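Local atomic coordinates of probable GTP-binding protein EngB (Pyrococcus horikoshii, PDB entry 2CXX), a protein that probably binds and hydrolyses GTP with the help of magnesium and is thought to be needed for normal cell division and septation. Residues Lys100-Glu103 with Lys104-Glu107. Numbering follows the deposited sequence.
Sequences KRWE and KRGE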
loop_
_atom_site.group_PDB
_atom_site.type_symbol
_atom_site.label_atom_id
_atom_site.label_comp_id
_atom_site.label_asym_id
_atom_site.label_seq_id
_atom_site.Cartn_x
_atom_site.Cartn_y
_atom_site.Cartn_z
ATOM N N LYS A 100 5.340 -8.355 -14.529
ATOM C CA LYS A 100 5.636 -9.058 -15.780
ATOM C C LYS A 100 6.160 -10.509 -15.587
ATOM O O LYS A 100 5.733 -11.468 -16.328
ATOM C CB LYS A 100 6.640 -8.221 -16.601
ATOM C CG LYS A 100 6.213 -6.761 -16.913
ATOM C CD LYS A 100 7.306 -6.015 -17.631
ATOM C CE LYS A 100 6.999 -4.531 -17.656
ATOM N NZ LYS A 100 8.127 -3.740 -18.260
ATOM N N ARG A 101 7.012 -10.720 -14.573
ATOM C CA ARG A 101 7.534 -12.073 -14.384
ATOM C C ARG A 101 6.473 -13.000 -13.797
ATOM O O ARG A 101 6.438 -14.197 -14.123
ATOM C CB ARG A 101 8.794 -12.104 -13.511
ATOM C CG ARG A 101 9.913 -11.167 -13.944
ATOM C CD ARG A 101 11.212 -11.583 -13.123
ATOM N NE ARG A 101 12.283 -10.625 -13.283
ATOM C CZ ARG A 101 12.406 -9.515 -12.568
ATOM N NH1 ARG A 101 11.518 -9.254 -11.636
ATOM N NH2 ARG A 101 13.419 -8.680 -12.811
ATOM N N TRP A 102 5.593 -12.472 -12.956
ATOM C CA TRP A 102 4.544 -13.297 -12.402
ATOM C C TRP A 102 3.528 -13.664 -13.489
ATOM O O TRP A 102 3.093 -14.832 -13.583
ATOM C CB TRP A 102 3.864 -12.539 -11.228
ATOM C CG TRP A 102 4.643 -12.673 -9.915
ATOM C CD1 TRP A 102 6.003 -12.452 -9.723
ATOM C CD2 TRP A 102 4.136 -13.106 -8.648
ATOM N NE1 TRP A 102 6.353 -12.726 -8.425
ATOM C CE2 TRP A 102 5.235 -13.136 -7.739
ATOM C CE3 TRP A 102 2.868 -13.481 -8.181
ATOM C CZ2 TRP A 102 5.090 -13.525 -6.418
ATOM C CZ3 TRP A 102 2.733 -13.869 -6.838
ATOM C CH2 TRP A 102 3.841 -13.885 -5.982
ATOM N N GLU A 103 3.175 -12.705 -14.330
ATOM C CA GLU A 103 2.202 -13.013 -15.374
ATOM C C GLU A 103 2.821 -14.050 -16.291
ATOM O O GLU A 103 2.127 -14.978 -16.677
ATOM C CB GLU A 103 1.804 -11.782 -16.174
ATOM C CG GLU A 103 1.018 -10.728 -15.370
ATOM C CD GLU A 103 0.515 -9.590 -16.273
ATOM O OE1 GLU A 103 1.157 -9.377 -17.294
ATOM O OE2 GLU A 103 -0.486 -8.918 -15.975
ATOM N N LYS A 104 4.108 -13.901 -16.628
ATOM C CA LYS A 104 4.777 -14.903 -17.469
ATOM C C LYS A 104 4.534 -16.304 -16.935
ATOM O O LYS A 104 4.190 -17.217 -17.704
ATOM C CB LYS A 104 6.294 -14.634 -17.557
ATOM C CG LYS A 104 7.010 -15.394 -18.671
ATOM C CD LYS A 104 8.503 -15.298 -18.512
ATOM C CE LYS A 104 9.269 -16.276 -19.402
ATOM N NZ LYS A 104 10.681 -15.777 -19.511
ATOM N N ARG A 105 4.646 -16.518 -15.628
ATOM C CA ARG A 105 4.422 -17.868 -15.141
ATOM C C ARG A 105 3.005 -18.241 -14.720
ATOM O O ARG A 105 2.776 -19.254 -14.033
ATOM C CB ARG A 105 5.394 -18.200 -14.024
ATOM C CG ARG A 105 5.352 -17.326 -12.834
ATOM C CD ARG A 105 6.128 -18.063 -11.756
ATOM N NE ARG A 105 6.133 -17.312 -10.527
ATOM C CZ ARG A 105 6.810 -16.188 -10.379
ATOM N NH1 ARG A 105 7.531 -15.724 -11.374
ATOM N NH2 ARG A 105 6.721 -15.509 -9.266
ATOM N N GLY A 106 2.061 -17.399 -15.123
ATOM C CA GLY A 106 0.661 -17.627 -14.827
ATOM C C GLY A 106 0.192 -17.404 -13.416
ATOM O O GLY A 106 -0.753 -18.041 -12.997
ATOM N N GLU A 107 0.832 -16.517 -12.667
ATOM C CA GLU A 107 0.397 -16.251 -11.299
ATOM C C GLU A 107 -0.088 -14.804 -11.251
ATOM O O GLU A 107 0.363 -13.957 -12.040
ATOM C CB GLU A 107 1.553 -16.418 -10.306
ATOM C CG GLU A 107 2.310 -17.744 -10.400
ATOM C CD GLU A 107 3.381 -17.892 -9.312
ATOM O OE1 GLU A 107 3.713 -16.889 -8.632
ATOM O OE2 GLU A 107 3.909 -19.016 -9.141
HETATM O O HOH W 1 8.240 -16.123 -14.344
#
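The guanidinium of Arg105 lies over one face of the Trp102 indole in a cation-pi contact, with Arg105 CZ 4.0 Å from the centre of the five-membered ring and 15° off its normal. Trp102 suits the place because its wide pi face can take a cation. The two planes are inclined at 58°, so the guanidinium meets the ring with NH2 foremost; Arg105 NH2 stands 2.9 Å from Trp102 NE1, but both are donors and the attraction is to the pi cloud. Arg105 reaches back because its CG sits between the backbone N and the carbonyl carbon (chi1 59°), and the chain then runs extended to NE. Over the same ring face, toward the six-membered ring, comes Glu107 OE1, 3.5 Å from Trp102 CE3, the carboxylate nearly perpendicular to the indole. That same OE1 makes a salt bridge to Arg105 NE at 3.1 Å, which draws it over the ring beside the cation. With an alanine here instead of Trp102, the pi face would be gone and the guanidinium would probably be held less firmly, by Glu107 and a water.

The backbone beneath is a Schellman motif closing helix 94-104. Glu107 N bonds to Trp102 O (3.0 Å) and Gly106 N to Glu103 O (2.9 Å), with Gly106 as the C-prime residue, whose positive phi suits a residue without a side chain. Lys104 keeps the helical bond from its N to Lys100 O, and its long chain suits an exposed last turn. The water accepts from Arg105 NH1 and donates to Arg101 O at 2.6 Å. Glu103 turns from this cluster, its OE2 in a salt bridge with Lys148 of helix 138-149.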